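Long-range contacts in glutathione S-transferase family protein (Pseudomonas putida, PDB 3LXZ), which probably catalyses the conjugation of reduced glutathione to a wide range of hydrophobic electrophiles: residues Leu137-Phe143 / Asp181-Ala185; Thr107-Glu111 / Ile122-Ala126; Leu21-Leu26 / Tyr69-Thr73. All blocks are in the same frame, centred on the assembly; numbering follows the deposited sequence.

Interaction 1 of 3, residues Leu137-Phe143 / Asp181-Ala185; sequences LKRNGRF and DFPQA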
ATOM      1  N   LEU A 137      14.190  -2.935  -4.602  1.00 15.67           N
ATOM      2  CA  LEU A 137      14.799  -2.865  -3.270  1.00 16.37           C
ATOM      3  C   LEU A 137      16.320  -2.677  -3.338  1.00 16.31           C
ATOM      4  O   LEU A 137      16.910  -1.908  -2.546  1.00 16.37           O
ATOM      5  CB  LEU A 137      14.405  -4.109  -2.435  1.00 15.30           C
ATOM      6  CG  LEU A 137      14.894  -4.159  -0.988  1.00 17.18           C
ATOM      7  CD1 LEU A 137      14.462  -2.921  -0.203  1.00 17.47           C
ATOM      8  CD2 LEU A 137      14.462  -5.471  -0.282  1.00 15.50           C
ATOM      9  N   LYS A 138      16.949  -3.336  -4.296  1.00 16.94           N
ATOM     10  CA  LYS A 138      18.399  -3.241  -4.434  1.00 18.35           C
ATOM     11  C   LYS A 138      18.814  -1.852  -4.884  1.00 19.25           C
ATOM     12  O   LYS A 138      19.809  -1.306  -4.396  1.00 18.95           O
ATOM     13  CB  LYS A 138      18.930  -4.266  -5.438  1.00 18.63           C
ATOM     14  CG  LYS A 138      20.479  -4.265  -5.512  1.00 21.46           C
ATOM     15  CD  LYS A 138      20.954  -4.932  -6.802  1.00 27.54           C
ATOM     16  CE  LYS A 138      20.452  -6.324  -6.795  1.00 29.55           C
ATOM     17  NZ  LYS A 138      20.999  -7.041  -5.614  1.00 32.79           N
ATOM     18  N   ARG A 139      18.027  -1.293  -5.810  1.00 19.10           N
ATOM     19  CA  ARG A 139      18.289   0.016  -6.384  1.00 19.78           C
ATOM     20  C   ARG A 139      18.034   1.139  -5.386  1.00 19.97           C
ATOM     21  O   ARG A 139      18.802   2.111  -5.324  1.00 20.09           O
ATOM     22  CB  ARG A 139      17.426   0.125  -7.647  1.00 20.44           C
ATOM     23  CG  ARG A 139      17.182   1.432  -8.319  1.00 24.03           C
ATOM     24  CD  ARG A 139      16.196   1.201  -9.469  1.00 25.45           C
ATOM     25  NE  ARG A 139      16.599   0.096 -10.351  1.00 25.84           N
ATOM     26  CZ  ARG A 139      15.869  -0.988 -10.680  1.00 23.70           C
ATOM     27  NH1 ARG A 139      14.637  -1.188 -10.235  1.00 21.91           N
ATOM     28  NH2 ARG A 139      16.391  -1.903 -11.495  1.00 24.16           N
ATOM     29  N   ASN A 140      16.966   1.011  -4.608  1.00 20.09           N
ATOM     30  CA  ASN A 140      16.509   2.105  -3.741  1.00 19.81           C
ATOM     31  C   ASN A 140      16.970   2.015  -2.303  1.00 19.59           C
ATOM     32  O   ASN A 140      17.075   3.043  -1.626  1.00 19.92           O
ATOM     33  CB  ASN A 140      14.971   2.228  -3.815  1.00 20.27           C
ATOM     34  CG  ASN A 140      14.469   3.576  -3.363  1.00 20.17           C
ATOM     35  OD1 ASN A 140      15.066   4.594  -3.659  1.00 21.61           O
ATOM     36  ND2 ASN A 140      13.359   3.594  -2.667  1.00 20.67           N
ATOM     37  N   GLY A 141      17.257   0.796  -1.837  1.00 20.30           N
ATOM     38  CA  GLY A 141      17.667   0.554  -0.444  1.00 18.53           C
ATOM     39  C   GLY A 141      19.090   1.006  -0.208  1.00 18.73           C
ATOM     40  O   GLY A 141      19.917   0.954  -1.110  1.00 19.40           O
ATOM     41  N   ARG A 142      19.379   1.505   0.987  1.00 18.35           N
ATOM     42  CA  ARG A 142      20.743   1.913   1.318  1.00 18.56           C
ATOM     43  C   ARG A 142      21.554   0.753   1.897  1.00 18.10           C
ATOM     44  O   ARG A 142      22.718   0.565   1.540  1.00 18.18           O
ATOM     45  CB  ARG A 142      20.732   3.078   2.307  1.00 18.86           C
ATOM     46  CG  ARG A 142      20.508   4.470   1.697  1.00 23.68           C
ATOM     47  CD  ARG A 142      19.198   4.590   0.935  1.00 32.57           C
ATOM     48  NE  ARG A 142      18.827   5.996   0.760  1.00 39.23           N
ATOM     49  CZ  ARG A 142      18.149   6.513  -0.261  1.00 40.69           C
ATOM     50  NH1 ARG A 142      17.711   5.755  -1.287  1.00 39.31           N
ATOM     51  NH2 ARG A 142      17.913   7.820  -0.242  1.00 43.07           N
ATOM     52  N   PHE A 143      20.925  -0.028   2.764  1.00 17.69           N
ATOM     53  CA  PHE A 143      21.557  -1.195   3.394  1.00 18.00           C
ATOM     54  C   PHE A 143      22.865  -0.823   4.065  1.00 18.23           C
ATOM     55  O   PHE A 143      23.941  -1.315   3.708  1.00 18.93           O
ATOM     56  CB  PHE A 143      21.747  -2.309   2.379  1.00 16.89           C
ATOM     57  CG  PHE A 143      20.478  -2.924   1.945  1.00 18.77           C
ATOM     58  CD1 PHE A 143      19.838  -3.834   2.763  1.00 17.44           C
ATOM     59  CD2 PHE A 143      19.882  -2.552   0.725  1.00 19.61           C
ATOM     60  CE1 PHE A 143      18.633  -4.410   2.365  1.00 20.89           C
ATOM     61  CE2 PHE A 143      18.705  -3.109   0.309  1.00 19.47           C
ATOM     62  CZ  PHE A 143      18.060  -4.046   1.133  1.00 19.63           C
ATOM     63  N   ASP A 181      22.040 -13.670  -4.767  0.50 25.70           N
ATOM     64  CA  ASP A 181      22.711 -12.577  -5.478  0.50 25.83           C
ATOM     65  C   ASP A 181      22.419 -11.171  -4.923  0.50 25.40           C
ATOM     66  O   ASP A 181      22.558 -10.170  -5.638  0.50 25.30           O
ATOM     67  CB  ASP A 181      22.399 -12.637  -6.976  0.50 26.40           C
ATOM     68  CG  ASP A 181      23.561 -13.182  -7.784  0.50 27.34           C
ATOM     69  OD1 ASP A 181      24.151 -14.204  -7.365  0.50 28.36           O
ATOM     70  OD2 ASP A 181      23.896 -12.567  -8.825  0.50 30.77           O
ATOM     71  N   PHE A 182      22.042 -11.106  -3.647  1.00 24.67           N
ATOM     72  CA  PHE A 182      21.659  -9.837  -3.000  1.00 23.45           C
ATOM     73  C   PHE A 182      22.306  -9.836  -1.626  1.00 22.78           C
ATOM     74  O   PHE A 182      21.606  -9.951  -0.617  1.00 22.41           O
ATOM     75  CB  PHE A 182      20.123  -9.797  -2.833  1.00 23.55           C
ATOM     76  CG  PHE A 182      19.546  -8.416  -2.603  1.00 22.70           C
ATOM     77  CD1 PHE A 182      20.368  -7.333  -2.266  1.00 20.67           C
ATOM     78  CD2 PHE A 182      18.155  -8.205  -2.706  1.00 22.39           C
ATOM     79  CE1 PHE A 182      19.839  -6.068  -2.085  1.00 21.14           C
ATOM     80  CE2 PHE A 182      17.604  -6.937  -2.490  1.00 20.95           C
ATOM     81  CZ  PHE A 182      18.441  -5.866  -2.174  1.00 22.65           C
ATOM     82  N   PRO A 183      23.656  -9.736  -1.571  1.00 22.47           N
ATOM     83  CA  PRO A 183      24.321  -9.913  -0.289  1.00 21.30           C
ATOM     84  C   PRO A 183      23.985  -8.871   0.764  1.00 20.87           C
ATOM     85  O   PRO A 183      24.041  -9.199   1.957  1.00 19.23           O
ATOM     86  CB  PRO A 183      25.810  -9.816  -0.645  1.00 21.09           C
ATOM     87  CG  PRO A 183      25.853  -9.177  -1.999  1.00 23.14           C
ATOM     88  CD  PRO A 183      24.634  -9.691  -2.679  1.00 22.49           C
ATOM     89  N   GLN A 184      23.692  -7.638   0.323  1.00 20.91           N
ATOM     90  CA  GLN A 184      23.220  -6.565   1.221  1.00 20.86           C
ATOM     91  C   GLN A 184      22.023  -7.062   2.043  1.00 20.22           C
ATOM     92  O   GLN A 184      21.950  -6.856   3.267  1.00 19.45           O
ATOM     93  CB  GLN A 184      22.714  -5.336   0.412  1.00 22.03           C
ATOM     94  CG  GLN A 184      23.737  -4.588  -0.400  1.00 24.65           C
ATOM     95  CD  GLN A 184      24.087  -5.243  -1.745  1.00 29.44           C
ATOM     96  OE1 GLN A 184      23.547  -6.288  -2.129  1.00 28.09           O
ATOM     97  NE2 GLN A 184      25.023  -4.612  -2.471  1.00 30.26           N
ATOM     98  N   ALA A 185      21.085  -7.697   1.344  1.00 19.19           N
ATOM     99  CA  ALA A 185      19.828  -8.120   1.932  1.00 19.45           C
ATOM    100  C   ALA A 185      20.084  -9.364   2.778  1.00 18.77           C
ATOM    101  O   ALA A 185      19.545  -9.517   3.861  1.00 18.11           O
ATOM    102  CB  ALA A 185      18.791  -8.394   0.832  1.00 18.87           C
TER

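Interaction 2 of 3, residues Thr107-Glu111 / Ile122-Ala126; sequences TCYAE and IKEKA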
ATOM      1  N   THR A 107       0.716 -14.342  -3.073  1.00 19.50           N
ATOM      2  CA  THR A 107      -0.094 -15.047  -4.086  1.00 19.83           C
ATOM      3  C   THR A 107       0.325 -16.507  -4.193  1.00 21.09           C
ATOM      4  O   THR A 107      -0.439 -17.341  -4.717  1.00 21.57           O
ATOM      5  CB  THR A 107      -0.087 -14.382  -5.492  1.00 20.93           C
ATOM      6  OG1 THR A 107       1.215 -14.487  -6.106  1.00 18.68           O
ATOM      7  CG2 THR A 107      -0.585 -12.915  -5.440  1.00 19.65           C
ATOM      8  N   CYS A 108       1.529 -16.812  -3.702  1.00 20.70           N
ATOM      9  CA  CYS A 108       2.030 -18.160  -3.766  1.00 21.69           C
ATOM     10  C   CYS A 108       2.124 -18.854  -2.422  1.00 21.91           C
ATOM     11  O   CYS A 108       2.678 -19.946  -2.367  1.00 22.51           O
ATOM     12  CB  CYS A 108       3.393 -18.192  -4.446  1.00 21.94           C
ATOM     13  SG  CYS A 108       3.333 -17.724  -6.184  1.00 23.27           S
ATOM     14  N   TYR A 109       1.609 -18.247  -1.341  1.00 21.77           N
ATOM     15  CA  TYR A 109       1.699 -18.895  -0.015  1.00 21.83           C
ATOM     16  C   TYR A 109       0.880 -20.189   0.043  1.00 23.10           C
ATOM     17  O   TYR A 109       1.235 -21.119   0.777  1.00 23.58           O
ATOM     18  CB  TYR A 109       1.272 -17.977   1.145  1.00 21.87           C
ATOM     19  CG  TYR A 109       2.165 -16.765   1.435  1.00 21.06           C
ATOM     20  CD1 TYR A 109       3.447 -16.636   0.892  1.00 18.50           C
ATOM     21  CD2 TYR A 109       1.713 -15.767   2.295  1.00 20.13           C
ATOM     22  CE1 TYR A 109       4.236 -15.505   1.175  1.00 20.26           C
ATOM     23  CE2 TYR A 109       2.497 -14.647   2.605  1.00 22.76           C
ATOM     24  CZ  TYR A 109       3.757 -14.517   2.045  1.00 20.48           C
ATOM     25  OH  TYR A 109       4.494 -13.380   2.339  1.00 19.90           O
ATOM     26  N   ALA A 110      -0.196 -20.252  -0.751  1.00 23.49           N
ATOM     27  CA  ALA A 110      -0.973 -21.483  -0.853  1.00 24.89           C
ATOM     28  C   ALA A 110      -0.070 -22.673  -1.162  1.00 25.18           C
ATOM     29  O   ALA A 110      -0.193 -23.712  -0.529  1.00 26.06           O
ATOM     30  CB  ALA A 110      -2.081 -21.349  -1.884  1.00 24.26           C
ATOM     31  N   GLU A 111       0.844 -22.517  -2.113  1.00 27.08           N
ATOM     32  CA  GLU A 111       1.723 -23.603  -2.529  1.00 28.38           C
ATOM     33  C   GLU A 111       2.909 -23.786  -1.586  1.00 29.56           C
ATOM     34  O   GLU A 111       3.228 -24.914  -1.188  1.00 29.78           O
ATOM     35  CB  GLU A 111       2.213 -23.397  -3.954  1.00 28.16           C
ATOM     36  CG  GLU A 111       3.009 -24.586  -4.484  1.00 30.40           C
ATOM     37  CD  GLU A 111       3.266 -24.521  -5.973  1.00 32.51           C
ATOM     38  OE1 GLU A 111       4.345 -24.975  -6.391  1.00 33.25           O
ATOM     39  OE2 GLU A 111       2.400 -24.020  -6.728  1.00 35.36           O
ATOM     40  N   ILE A 122      -0.659 -17.481 -12.250  1.00 22.93           N
ATOM     41  CA  ILE A 122      -0.380 -16.779 -11.004  1.00 23.18           C
ATOM     42  C   ILE A 122       1.118 -16.886 -10.673  1.00 22.87           C
ATOM     43  O   ILE A 122       1.735 -15.914 -10.213  1.00 23.03           O
ATOM     44  CB  ILE A 122      -1.272 -17.316  -9.852  1.00 22.31           C
ATOM     45  CG1 ILE A 122      -2.719 -16.848 -10.043  1.00 23.92           C
ATOM     46  CG2 ILE A 122      -0.736 -16.826  -8.471  1.00 22.92           C
ATOM     47  CD1 ILE A 122      -3.778 -17.601  -9.182  1.00 29.02           C
ATOM     48  N   LYS A 123       1.711 -18.041 -10.945  1.00 23.67           N
ATOM     49  CA  LYS A 123       3.160 -18.243 -10.706  1.00 23.97           C
ATOM     50  C   LYS A 123       4.027 -17.356 -11.602  1.00 24.55           C
ATOM     51  O   LYS A 123       4.977 -16.693 -11.129  1.00 23.52           O
ATOM     52  CB  LYS A 123       3.533 -19.737 -10.850  1.00 25.40           C
ATOM     53  CG  LYS A 123       3.092 -20.583  -9.633  1.00 28.05           C
ATOM     54  CD  LYS A 123       3.706 -21.986  -9.622  1.00 31.65           C
ATOM     55  CE  LYS A 123       2.809 -23.020 -10.289  1.00 33.25           C
ATOM     56  NZ  LYS A 123       2.925 -24.366  -9.603  1.00 35.59           N
ATOM     57  N   GLU A 124       3.684 -17.329 -12.890  1.00 24.05           N
ATOM     58  CA  GLU A 124       4.358 -16.480 -13.872  1.00 24.70           C
ATOM     59  C   GLU A 124       4.341 -15.035 -13.434  1.00 23.54           C
ATOM     60  O   GLU A 124       5.363 -14.367 -13.501  1.00 21.84           O
ATOM     61  CB  GLU A 124       3.699 -16.579 -15.248  1.00 25.80           C
ATOM     62  CG  GLU A 124       3.848 -17.937 -15.862  1.00 31.62           C
ATOM     63  CD  GLU A 124       3.080 -18.145 -17.182  1.00 38.97           C
ATOM     64  OE1 GLU A 124       2.185 -17.326 -17.569  1.00 40.72           O
ATOM     65  OE2 GLU A 124       3.402 -19.168 -17.825  1.00 42.28           O
ATOM     66  N   LYS A 125       3.176 -14.557 -12.997  1.00 23.42           N
ATOM     67  CA  LYS A 125       3.042 -13.169 -12.618  1.00 23.10           C
ATOM     68  C   LYS A 125       3.857 -12.906 -11.342  1.00 22.28           C
ATOM     69  O   LYS A 125       4.548 -11.895 -11.253  1.00 22.04           O
ATOM     70  CB  LYS A 125       1.559 -12.764 -12.500  1.00 24.51           C
ATOM     71  CG  LYS A 125       1.289 -11.328 -12.059  1.00 28.44           C
ATOM     72  CD  LYS A 125       2.162 -10.305 -12.806  1.00 33.06           C
ATOM     73  CE  LYS A 125       1.663  -8.880 -12.615  1.00 35.30           C
ATOM     74  NZ  LYS A 125       0.661  -8.519 -13.627  1.00 35.75           N
ATOM     75  N   ALA A 126       3.805 -13.825 -10.381  1.00 20.63           N
ATOM     76  CA  ALA A 126       4.598 -13.683  -9.166  1.00 20.47           C
ATOM     77  C   ALA A 126       6.087 -13.638  -9.439  1.00 20.07           C
ATOM     78  O   ALA A 126       6.791 -12.829  -8.857  1.00 19.76           O
ATOM     79  CB  ALA A 126       4.274 -14.758  -8.146  1.00 20.02           C
TER
HETATM   80  O   HOH W   1       0.894 -13.593  -8.771  1.00 20.25           O

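Interaction 3 of 3, residues Leu21-Leu26 / Tyr69-Thr73; sequences LLEKGL and YIEQT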
ATOM      1  N   LEU A  21       6.417  -2.776  18.831  1.00 18.68           N
ATOM      2  CA  LEU A  21       5.971  -2.551  20.211  1.00 19.80           C
ATOM      3  C   LEU A  21       7.050  -3.031  21.187  1.00 20.30           C
ATOM      4  O   LEU A  21       7.325  -2.358  22.175  1.00 22.07           O
ATOM      5  CB  LEU A  21       4.634  -3.251  20.491  1.00 20.19           C
ATOM      6  CG  LEU A  21       3.416  -2.677  19.738  1.00 19.88           C
ATOM      7  CD1 LEU A  21       2.228  -3.606  19.793  1.00 22.53           C
ATOM      8  CD2 LEU A  21       3.048  -1.326  20.292  1.00 22.14           C
ATOM      9  N   LEU A  22       7.641  -4.191  20.908  1.00 20.84           N
ATOM     10  CA  LEU A  22       8.693  -4.755  21.792  1.00 21.36           C
ATOM     11  C   LEU A  22       9.974  -3.900  21.746  1.00 21.53           C
ATOM     12  O   LEU A  22      10.594  -3.639  22.789  1.00 20.90           O
ATOM     13  CB  LEU A  22       8.971  -6.211  21.399  1.00 21.18           C
ATOM     14  CG  LEU A  22       7.972  -7.275  21.847  1.00 22.31           C
ATOM     15  CD1 LEU A  22       8.178  -8.548  21.065  1.00 21.20           C
ATOM     16  CD2 LEU A  22       8.047  -7.547  23.372  1.00 26.22           C
ATOM     17  N   GLU A  23      10.336  -3.429  20.547  1.00 21.77           N
ATOM     18  CA  GLU A  23      11.542  -2.650  20.348  1.00 23.55           C
ATOM     19  C   GLU A  23      11.406  -1.340  21.115  1.00 23.47           C
ATOM     20  O   GLU A  23      12.362  -0.846  21.746  1.00 24.13           O
ATOM     21  CB  GLU A  23      11.778  -2.409  18.849  1.00 23.90           C
ATOM     22  CG  GLU A  23      13.129  -1.754  18.497  1.00 29.12           C
ATOM     23  CD  GLU A  23      14.366  -2.605  18.863  1.00 32.02           C
ATOM     24  OE1 GLU A  23      14.340  -3.837  18.712  1.00 32.38           O
ATOM     25  OE2 GLU A  23      15.379  -2.018  19.296  1.00 35.12           O
ATOM     26  N   LYS A  24      10.184  -0.815  21.121  1.00 22.63           N
ATOM     27  CA  LYS A  24       9.869   0.428  21.793  1.00 22.27           C
ATOM     28  C   LYS A  24       9.594   0.280  23.314  1.00 22.69           C
ATOM     29  O   LYS A  24       9.342   1.278  23.985  1.00 23.37           O
ATOM     30  CB  LYS A  24       8.686   1.113  21.074  1.00 22.04           C
ATOM     31  CG  LYS A  24       9.061   1.720  19.731  1.00 22.01           C
ATOM     32  CD  LYS A  24       7.842   2.343  19.015  1.00 22.37           C
ATOM     33  CE  LYS A  24       7.746   3.818  19.300  1.00 22.22           C
ATOM     34  NZ  LYS A  24       8.791   4.571  18.541  1.00 21.63           N
ATOM     35  N   GLY A  25       9.628  -0.955  23.827  1.00 22.82           N
ATOM     36  CA  GLY A  25       9.391  -1.266  25.256  1.00 23.65           C
ATOM     37  C   GLY A  25       7.994  -0.878  25.693  1.00 24.54           C
ATOM     38  O   GLY A  25       7.784  -0.519  26.849  1.00 24.42           O
ATOM     39  N   LEU A  26       7.033  -0.956  24.767  1.00 23.83           N
ATOM     40  CA  LEU A  26       5.634  -0.595  25.052  1.00 24.84           C
ATOM     41  C   LEU A  26       4.804  -1.747  25.607  1.00 25.56           C
ATOM     42  O   LEU A  26       4.974  -2.911  25.213  1.00 25.57           O
ATOM     43  CB  LEU A  26       4.963  -0.023  23.790  1.00 24.43           C
ATOM     44  CG  LEU A  26       5.640   1.222  23.222  1.00 23.46           C
ATOM     45  CD1 LEU A  26       5.096   1.564  21.827  1.00 23.61           C
ATOM     46  CD2 LEU A  26       5.449   2.401  24.184  1.00 26.80           C
ATOM     47  N   TYR A  69       0.877   5.345  13.328  1.00 18.60           N
ATOM     48  CA  TYR A  69       0.166   5.761  14.535  1.00 19.37           C
ATOM     49  C   TYR A  69       1.014   5.519  15.770  1.00 19.50           C
ATOM     50  O   TYR A  69       1.124   6.404  16.595  1.00 20.32           O
ATOM     51  CB  TYR A  69      -1.157   5.016  14.674  1.00 19.55           C
ATOM     52  CG  TYR A  69      -1.951   5.426  15.893  1.00 19.39           C
ATOM     53  CD1 TYR A  69      -2.708   6.587  15.911  1.00 19.48           C
ATOM     54  CD2 TYR A  69      -1.949   4.629  17.031  1.00 21.40           C
ATOM     55  CE1 TYR A  69      -3.457   6.949  17.052  1.00 20.08           C
ATOM     56  CE2 TYR A  69      -2.680   4.984  18.172  1.00 21.58           C
ATOM     57  CZ  TYR A  69      -3.432   6.146  18.161  1.00 23.00           C
ATOM     58  OH  TYR A  69      -4.162   6.483  19.276  1.00 25.93           O
ATOM     59  N   ILE A  70       1.640   4.344  15.869  1.00 19.99           N
ATOM     60  CA  ILE A  70       2.505   4.054  17.016  1.00 20.27           C
ATOM     61  C   ILE A  70       3.670   5.044  17.144  1.00 20.96           C
ATOM     62  O   ILE A  70       3.932   5.559  18.247  1.00 20.96           O
ATOM     63  CB  ILE A  70       2.962   2.589  17.026  1.00 19.68           C
ATOM     64  CG1 ILE A  70       1.791   1.664  17.303  1.00 20.83           C
ATOM     65  CG2 ILE A  70       4.007   2.324  18.129  1.00 19.52           C
ATOM     66  CD1 ILE A  70       2.124   0.176  17.062  1.00 21.79           C
ATOM     67  N   GLU A  71       4.371   5.321  16.039  1.00 20.63           N
ATOM     68  CA  GLU A  71       5.460   6.311  16.046  1.00 21.77           C
ATOM     69  C   GLU A  71       5.062   7.690  16.604  1.00 22.10           C
ATOM     70  O   GLU A  71       5.762   8.282  17.429  1.00 21.92           O
ATOM     71  CB  GLU A  71       6.062   6.491  14.649  1.00 22.04           C
ATOM     72  CG  GLU A  71       7.118   5.479  14.260  1.00 22.94           C
ATOM     73  CD  GLU A  71       8.107   5.152  15.395  1.00 21.81           C
ATOM     74  OE1 GLU A  71       7.942   4.056  15.946  1.00 22.45           O
ATOM     75  OE2 GLU A  71       9.004   5.981  15.747  1.00 21.12           O
ATOM     76  N   GLN A  72       3.921   8.169  16.109  1.00 21.70           N
ATOM     77  CA  GLN A  72       3.356   9.450  16.396  1.00 23.05           C
ATOM     78  C   GLN A  72       2.915   9.594  17.850  1.00 22.73           C
ATOM     79  O   GLN A  72       3.102  10.653  18.447  1.00 24.24           O
ATOM     80  CB  GLN A  72       2.116   9.579  15.518  1.00 23.27           C
ATOM     81  CG  GLN A  72       1.342  10.807  15.737  1.00 28.61           C
ATOM     82  CD  GLN A  72       1.566  11.726  14.620  1.00 36.36           C
ATOM     83  OE1 GLN A  72       0.695  11.881  13.740  1.00 37.65           O
ATOM     84  NE2 GLN A  72       2.782  12.303  14.573  1.00 37.73           N
ATOM     85  N   THR A  73       2.330   8.540  18.407  1.00 22.09           N
ATOM     86  CA  THR A  73       1.615   8.656  19.675  1.00 22.30           C
ATOM     87  C   THR A  73       2.351   8.062  20.870  1.00 22.84           C
ATOM     88  O   THR A  73       2.049   8.407  22.014  1.00 22.95           O
ATOM     89  CB  THR A  73       0.192   8.059  19.614  1.00 22.16           C
ATOM     90  OG1 THR A  73       0.240   6.652  19.308  1.00 21.94           O
ATOM     91  CG2 THR A  73      -0.673   8.824  18.588  1.00 23.17           C
TER
HETATM   92  O   HOH W   2       7.498   7.332  19.167  1.00 35.98           O

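Interaction 1 of 3, residues Leu137-Phe143 / Asp181-Ala185
The Phe-182 ring is held between the ammonium group of Lys-138 on one face and the methyl of Ala-185, its own near neighbour in sequence, centred on the opposite face; Gln-184 OE1 lies at its edge. Lys-138 NZ stands 3.8 Å from the centroid of the Phe-182 ring and 28° off its normal, a cation-pi contact made possible by the bends at chi3 and chi4, both near -60°, which turn the end of the lysine chain over the ring. The same NZ makes a weak hydrogen bond to Asp-181 O. Phe-182 in turn directs its edge at the face of Phe-143 in an offset edge-to-face pair, with centroids 5.4 Å apart and planes at 70°. Gln-184 adds a CH-pi contact, its CB lying over a face of the Phe-143 ring, 4.1 Å from the centroid, and Leu-137 O lies in plane at that ring's edge. The buried Leu-137 packs on the other ring, its CD2 4.1 Å from Phe-182 CE2. Gly-141, the first residue to leave the helix, suits its place because a CB would clash with Phe-143 CE2. Were Phe-143 cut back to an alanine, the edge of Phe-182 and the CB of Gln-184 would probably lose the ring they pack on, and a gap is likely to open next to Ala-185. Away from the glutathione site, this is helix-end packing within the all-helical C-terminal domain of the glutathione transferase fold: the C-terminal end of helix 120-140 meets the start of helix 183-193, with Phe-182 at the N-cap position.

Interaction 2 of 3, residues Thr107-Glu111 / Ile122-Ala126
Ala-126 and Cys-108 form the tight, buried part of this contact. The methyl CB of Ala-126 rests 3.7 Å from Cys-108 SG, and a small side chain fits here, where the CA atoms of Thr-107 and Ala-126 are 7.0 Å apart. Cys-108 turns its SG anti to the carbonyl carbon (chi1 -66°), which aims the weakly polar sulfur at Ala-126 from the N-cap position of helix 109-114. At one end, where Thr-107 is exposed, the packing is looser and watery. Ile-122 touches Thr-107 with its branch methyl, CG2 standing 3.8 Å from Thr-107 O. Beside it a water bridges the segments, donating to Thr-107 OG1 (2.8 Å) and to Ile-122 O (2.9 Å). Threonine suits this end because its hydroxyl takes two polar partners, the water and Pro-104 O. At the opposite end, beyond Cys-108, Lys-123 NZ forms a salt bridge with Glu-111 OE2 at 2.9 Å. The extended glutamate and the bent lysine meet at about a right angle, and OE2 accepts the lysine N-H on its syn lone pair, the side of the other carboxylate oxygen. OE2 is gripped a second time by the backbone N of Val-118, which should help to fix the carboxylate in place. The contact thus ties short helix 109-114 and the residues leading into it to the first turns of helix 120-140, close after helix 84-106 ends at glutathione-binding Arg-106. Helix 154-174 packs alongside, Val-169 touching Cys-108 and Val-173 touching Lys-123.

Interaction 3 of 3, residues Leu21-Leu26 / Tyr69-Thr73
A Schellman motif ends helix 12-23 in the thioredoxin-like N-terminal domain, and the residues about it, Leu-21, Lys-24 and Leu-26, meet Ile-70 and Glu-71 of helix 63-73. Gly-25 takes a positive phi (62°), which glycine accepts most readily; Leu-26 N bonds back to Leu-21 O at 3.0 Å, and Gly-25 N to Leu-22 O. Ile-70 meets three residues with its two methyl-bearing branches: its CD1 lies 3.7 Å from Leu-21 CD2, while its CG2 touches both Leu-26 CD1 and the aliphatic CD of Lys-24. Lysine fits here because its aliphatic chain lies against Ile-70 CG2 and still carries a charge to Glu-71. Bent at chi3 and chi4, it brings NZ to within 2.8 Å of Glu-71 OE1 in a salt bridge, on the syn side but 29° out of the carboxylate plane. Lys-24 is buried, and its ammonium group also bonds to Lys-77 O and to a water that donates to Glu-71 O; Glu-71 OE2 is taken by Leu-79 N. Tyr-69 touches Ala-88 of the second subunit. The two helices pack on the sheet, Leu-21 on Phe-28 of strand 28-32, Tyr-69 on Leu-53 and Thr-55 of strand 52-55.

In the fold
Along the chain the contacts follow one another without overlap: interaction 3 comes first, then interaction 2, then interaction 1. Interaction 3 joins two helices of the thioredoxin-like N-terminal domain, whereas interactions 1 and 2 belong to the helical C-terminal domain and share helix 120-140, interaction 2 near its start and interaction 1 at its end, with centres 23 Å apart. Interactions 2 and 3 lie on opposite sides of the chain's centre, 33 Å between their centres; those of 1 and 3 are 26 Å apart. Residues within both 1 and 3 touch the second subunit. Interaction 2 adjoins Arg-106 and interaction 3 lies near Thr-63, both glutathione-binding; the three contacts hold separate parts of the fold.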